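Local coordinates for cytoplasmic protein (Cryptococcus neoformans var. grubii serotype A, PDB 7LPO), which probably hydrolyses steryl beta-glucosides, as a sterylglucosidase of glycosyl hydrolase family 5, at residues Q289-E301 / D312-Y324. Numbering follows the deposited sequence.
Sequences QQLKKGPSPTPIE and DVQAWNFGPMGPY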
loop_
_atom_site.group_PDB
_atom_site.type_symbol
_atom_site.label_atom_id
_atom_site.label_comp_id
_atom_site.label_asym_id
_atom_site.label_seq_id
_atom_site.Cartn_x
_atom_site.Cartn_y
_atom_site.Cartn_z
ATOM N N GLN A 289 5.645 0.354 -20.250
ATOM C CA GLN A 289 4.629 -0.160 -19.336
ATOM C C GLN A 289 5.129 -1.483 -18.775
ATOM O O GLN A 289 5.221 -2.471 -19.506
ATOM C CB GLN A 289 3.288 -0.330 -20.051
ATOM C CG GLN A 289 2.217 -0.999 -19.212
ATOM C CD GLN A 289 0.891 -1.172 -19.962
ATOM O OE1 GLN A 289 0.435 -0.281 -20.682
ATOM N NE2 GLN A 289 0.275 -2.329 -19.792
ATOM N N GLN A 290 5.470 -1.524 -17.489
ATOM C CA GLN A 290 6.199 -2.677 -16.971
ATOM C C GLN A 290 5.297 -3.860 -16.642
ATOM O O GLN A 290 5.794 -4.989 -16.552
ATOM C CB GLN A 290 6.998 -2.276 -15.726
ATOM C CG GLN A 290 8.408 -2.884 -15.646
ATOM C CD GLN A 290 9.198 -2.774 -16.947
ATOM O OE1 GLN A 290 9.460 -1.676 -17.441
ATOM N NE2 GLN A 290 9.576 -3.921 -17.507
ATOM N N LEU A 291 3.993 -3.642 -16.479
ATOM C CA LEU A 291 3.061 -4.705 -16.128
ATOM C C LEU A 291 2.215 -5.074 -17.344
ATOM O O LEU A 291 1.283 -4.351 -17.714
ATOM C CB LEU A 291 2.178 -4.289 -14.961
ATOM C CG LEU A 291 1.245 -5.391 -14.465
ATOM C CD1 LEU A 291 1.979 -6.709 -14.365
ATOM C CD2 LEU A 291 0.624 -5.007 -13.130
ATOM N N LYS A 292 2.551 -6.200 -17.965
ATOM C CA LYS A 292 1.722 -6.814 -18.989
ATOM C C LYS A 292 1.617 -8.294 -18.673
ATOM O O LYS A 292 2.635 -8.959 -18.463
ATOM C CB LYS A 292 2.298 -6.618 -20.388
ATOM C CG LYS A 292 2.678 -5.188 -20.703
ATOM C CD LYS A 292 3.318 -5.093 -22.072
ATOM C CE LYS A 292 4.700 -4.479 -21.985
ATOM N NZ LYS A 292 5.155 -3.965 -23.303
ATOM N N LYS A 293 0.396 -8.809 -18.644
ATOM C CA LYS A 293 0.194 -10.225 -18.391
ATOM C C LYS A 293 -1.207 -10.595 -18.839
ATOM O O LYS A 293 -2.164 -9.861 -18.571
ATOM C CB LYS A 293 0.384 -10.577 -16.915
ATOM C CG LYS A 293 0.013 -12.013 -16.600
ATOM C CD LYS A 293 0.810 -12.547 -15.431
ATOM C CE LYS A 293 0.694 -14.060 -15.363
ATOM N NZ LYS A 293 1.284 -14.607 -14.119
ATOM N N GLY A 294 -1.317 -11.735 -19.514
ATOM C CA GLY A 294 -2.579 -12.162 -20.060
ATOM C C GLY A 294 -2.951 -11.321 -21.262
ATOM O O GLY A 294 -2.120 -10.582 -21.816
ATOM N N PRO A 295 -4.212 -11.416 -21.688
ATOM C CA PRO A 295 -4.654 -10.642 -22.859
ATOM C C PRO A 295 -4.570 -9.154 -22.572
ATOM O O PRO A 295 -5.124 -8.666 -21.588
ATOM C CB PRO A 295 -6.104 -11.095 -23.076
ATOM C CG PRO A 295 -6.294 -12.310 -22.183
ATOM C CD PRO A 295 -5.314 -12.162 -21.055
ATOM N N SER A 296 -3.880 -8.430 -23.447
ATOM C CA SER A 296 -3.552 -7.025 -23.213
ATOM C C SER A 296 -3.967 -6.186 -24.412
ATOM O O SER A 296 -3.164 -5.919 -25.315
ATOM C CB SER A 296 -2.061 -6.856 -22.924
ATOM O OG SER A 296 -1.635 -7.770 -21.922
ATOM N N PRO A 297 -5.214 -5.741 -24.454
ATOM C CA PRO A 297 -5.618 -4.842 -25.545
ATOM C C PRO A 297 -4.917 -3.496 -25.425
ATOM O O PRO A 297 -4.681 -2.991 -24.324
ATOM C CB PRO A 297 -7.137 -4.707 -25.377
ATOM C CG PRO A 297 -7.467 -5.262 -24.041
ATOM C CD PRO A 297 -6.334 -6.150 -23.586
ATOM N N THR A 298 -4.536 -2.939 -26.573
ATOM C CA THR A 298 -4.098 -1.555 -26.629
ATOM C C THR A 298 -5.266 -0.656 -26.230
ATOM O O THR A 298 -6.416 -1.102 -26.220
ATOM C CB THR A 298 -3.629 -1.217 -28.038
ATOM O OG1 THR A 298 -4.735 -1.331 -28.945
ATOM C CG2 THR A 298 -2.525 -2.180 -28.480
ATOM N N PRO A 299 -5.009 0.612 -25.904
ATOM C CA PRO A 299 -6.138 1.512 -25.589
ATOM C C PRO A 299 -7.221 1.524 -26.662
ATOM O O PRO A 299 -8.411 1.444 -26.330
ATOM C CB PRO A 299 -5.459 2.882 -25.425
ATOM C CG PRO A 299 -4.070 2.546 -24.959
ATOM C CD PRO A 299 -3.701 1.259 -25.681
ATOM N N ILE A 300 -6.849 1.577 -27.942
ATOM C CA ILE A 300 -7.868 1.644 -28.985
ATOM C C ILE A 300 -8.552 0.289 -29.160
ATOM O O ILE A 300 -9.766 0.219 -29.388
ATOM C CB ILE A 300 -7.265 2.155 -30.306
ATOM C CG1 ILE A 300 -8.362 2.295 -31.366
ATOM C CG2 ILE A 300 -6.182 1.214 -30.804
ATOM C CD1 ILE A 300 -9.433 3.283 -31.018
ATOM N N GLU A 301 -7.799 -0.809 -29.043
ATOM C CA GLU A 301 -8.439 -2.120 -29.084
ATOM C C GLU A 301 -9.459 -2.266 -27.961
ATOM O O GLU A 301 -10.513 -2.879 -28.151
ATOM C CB GLU A 301 -7.399 -3.236 -29.001
ATOM C CG GLU A 301 -6.584 -3.419 -30.272
ATOM C CD GLU A 301 -5.553 -4.545 -30.158
ATOM O OE1 GLU A 301 -5.060 -4.816 -29.034
ATOM O OE2 GLU A 301 -5.235 -5.165 -31.200
ATOM N N ASP A 312 -8.505 -9.264 -31.737
ATOM C CA ASP A 312 -7.444 -10.244 -31.537
ATOM C C ASP A 312 -6.289 -9.528 -30.847
ATOM O O ASP A 312 -5.573 -8.749 -31.480
ATOM C CB ASP A 312 -7.013 -10.836 -32.875
ATOM C CG ASP A 312 -6.139 -12.061 -32.716
ATOM O OD1 ASP A 312 -6.296 -12.778 -31.701
ATOM O OD2 ASP A 312 -5.298 -12.311 -33.613
ATOM N N VAL A 313 -6.106 -9.787 -29.557
ATOM C CA VAL A 313 -5.200 -8.992 -28.735
ATOM C C VAL A 313 -3.959 -9.794 -28.382
ATOM O O VAL A 313 -3.997 -11.020 -28.253
ATOM C CB VAL A 313 -5.897 -8.492 -27.451
ATOM C CG1 VAL A 313 -7.230 -7.845 -27.794
ATOM C CG2 VAL A 313 -6.099 -9.625 -26.463
ATOM N N GLN A 314 -2.850 -9.077 -28.226
ATOM C CA GLN A 314 -1.607 -9.678 -27.762
ATOM C C GLN A 314 -1.772 -10.153 -26.326
ATOM O O GLN A 314 -2.389 -9.478 -25.499
ATOM C CB GLN A 314 -0.457 -8.666 -27.845
ATOM C CG GLN A 314 -0.387 -7.881 -29.160
ATOM C CD GLN A 314 0.457 -6.597 -29.068
ATOM O OE1 GLN A 314 -0.080 -5.490 -28.883
ATOM N NE2 GLN A 314 1.780 -6.741 -29.209
ATOM N N ALA A 315 -1.241 -11.332 -26.031
ATOM C CA ALA A 315 -1.177 -11.827 -24.666
ATOM C C ALA A 315 0.281 -11.884 -24.237
ATOM O O ALA A 315 1.175 -12.128 -25.054
ATOM C CB ALA A 315 -1.818 -13.205 -24.523
ATOM N N TRP A 316 0.515 -11.654 -22.948
ATOM C CA TRP A 316 1.859 -11.527 -22.414
ATOM C C TRP A 316 2.102 -12.521 -21.291
ATOM O O TRP A 316 1.239 -12.724 -20.436
ATOM C CB TRP A 316 2.101 -10.114 -21.895
ATOM C CG TRP A 316 2.192 -9.132 -22.992
ATOM C CD1 TRP A 316 1.160 -8.534 -23.654
ATOM C CD2 TRP A 316 3.388 -8.638 -23.579
ATOM N NE1 TRP A 316 1.645 -7.687 -24.618
ATOM C CE2 TRP A 316 3.015 -7.733 -24.595
ATOM C CE3 TRP A 316 4.742 -8.868 -23.338
ATOM C CZ2 TRP A 316 3.952 -7.058 -25.375
ATOM C CZ3 TRP A 316 5.666 -8.206 -24.105
ATOM C CH2 TRP A 316 5.271 -7.308 -25.120
ATOM N N ASN A 317 3.298 -13.108 -21.290
ATOM C CA ASN A 317 3.779 -13.942 -20.202
ATOM C C ASN A 317 4.849 -13.180 -19.436
ATOM O O ASN A 317 5.555 -12.341 -19.999
ATOM C CB ASN A 317 4.357 -15.257 -20.730
ATOM C CG ASN A 317 3.344 -16.062 -21.524
ATOM O OD1 ASN A 317 2.189 -16.192 -21.123
ATOM N ND2 ASN A 317 3.776 -16.609 -22.657
ATOM N N PHE A 318 4.981 -13.484 -18.153
ATOM C CA PHE A 318 6.029 -12.896 -17.329
ATOM C C PHE A 318 7.210 -13.864 -17.275
ATOM O O PHE A 318 7.126 -14.926 -16.647
ATOM C CB PHE A 318 5.517 -12.572 -15.929
ATOM C CG PHE A 318 6.378 -11.575 -15.204
ATOM C CD1 PHE A 318 7.532 -11.981 -14.556
ATOM C CD2 PHE A 318 6.050 -10.229 -15.194
ATOM C CE1 PHE A 318 8.341 -11.057 -13.902
ATOM C CE2 PHE A 318 6.852 -9.307 -14.539
ATOM C CZ PHE A 318 8.000 -9.721 -13.898
ATOM N N GLY A 319 8.303 -13.500 -17.942
ATOM C CA GLY A 319 9.502 -14.303 -17.959
ATOM C C GLY A 319 10.509 -13.835 -16.931
ATOM O O GLY A 319 10.244 -12.921 -16.142
ATOM N N PRO A 320 11.696 -14.447 -16.923
ATOM C CA PRO A 320 12.698 -14.060 -15.911
ATOM C C PRO A 320 13.180 -12.625 -16.036
ATOM O O PRO A 320 13.598 -12.033 -15.033
ATOM C CB PRO A 320 13.848 -15.051 -16.143
ATOM C CG PRO A 320 13.675 -15.510 -17.585
ATOM C CD PRO A 320 12.166 -15.531 -17.802
ATOM N N MET A 321 13.153 -12.052 -17.239
ATOM C CA MET A 321 13.545 -10.666 -17.453
ATOM C C MET A 321 12.344 -9.747 -17.665
ATOM O O MET A 321 12.504 -8.633 -18.171
ATOM C CB MET A 321 14.486 -10.566 -18.651
ATOM C CG MET A 321 15.810 -11.286 -18.476
ATOM S SD MET A 321 16.779 -10.616 -17.119
ATOM C CE MET A 321 18.423 -11.128 -17.612
ATOM N N GLY A 322 11.151 -10.195 -17.299
ATOM C CA GLY A 322 9.963 -9.398 -17.454
ATOM C C GLY A 322 9.044 -9.934 -18.530
ATOM O O GLY A 322 9.244 -11.033 -19.075
ATOM N N PRO A 323 8.015 -9.150 -18.859
ATOM C CA PRO A 323 7.014 -9.612 -19.828
ATOM C C PRO A 323 7.622 -9.919 -21.188
ATOM O O PRO A 323 8.498 -9.205 -21.675
ATOM C CB PRO A 323 6.030 -8.440 -19.917
ATOM C CG PRO A 323 6.222 -7.658 -18.662
ATOM C CD PRO A 323 7.632 -7.886 -18.199
ATOM N N TYR A 324 7.124 -10.986 -21.805
ATOM C CA TYR A 324 7.421 -11.306 -23.191
ATOM C C TYR A 324 6.154 -11.860 -23.831
ATOM O O TYR A 324 5.280 -12.405 -23.148
ATOM C CB TYR A 324 8.582 -12.299 -23.305
ATOM C CG TYR A 324 8.213 -13.694 -22.910
ATOM C CD1 TYR A 324 8.271 -14.099 -21.583
ATOM C CD2 TYR A 324 7.792 -14.612 -23.860
ATOM C CE1 TYR A 324 7.919 -15.383 -21.218
ATOM C CE2 TYR A 324 7.440 -15.892 -23.501
ATOM C CZ TYR A 324 7.500 -16.269 -22.181
ATOM O OH TYR A 324 7.151 -17.542 -21.803
HETATM O O HOH W 1 -2.984 -6.178 -28.161
#
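G294 and W316 form an antiparallel hydrogen-bonded pair that adds the short edge strand 294-295 to the hairpin of strands 311-319 and 322-331, completing a small three-stranded sheet; the contact's centre lies about 24 Å from the centre of the chain. G294 N donates to W316 O (2.9 Å). W316 N returns a bond to G294 O (3.1 Å) from above that carbonyl's plane, and S296 OG reaches the same oxygen from the opposite face. Beyond the non-hydrogen-bonded pair P295-A315, S296 N donates a hydrogen bond to Q314 O (2.7 Å). K292 runs along one face of the W316 indole, its chi1 of -50° setting CG anti to the carbonyl carbon. K292 CD sits 3.8 Å from the centroid of the six-membered ring, a CH-pi contact. K292 NZ, off-centre at 4.2 Å from that centroid, adds a cation-pi contact. On the other face of the strand pair, P295 CB packs on V313 CG2 (3.7 Å). A water accepts from Q314 N and lies within hydrogen-bonding distance of S296 O and E301 OE1 (2.6 Å). In the capping box E301 OE1 accepts from T298 N, and T298 OG1, at the N-cap, from E301 N. The water thus couples strand to helix start, and the indole face, with P286 O as a weak hydrogen-bond partner, would be expected to help stabilise the lysine's charge.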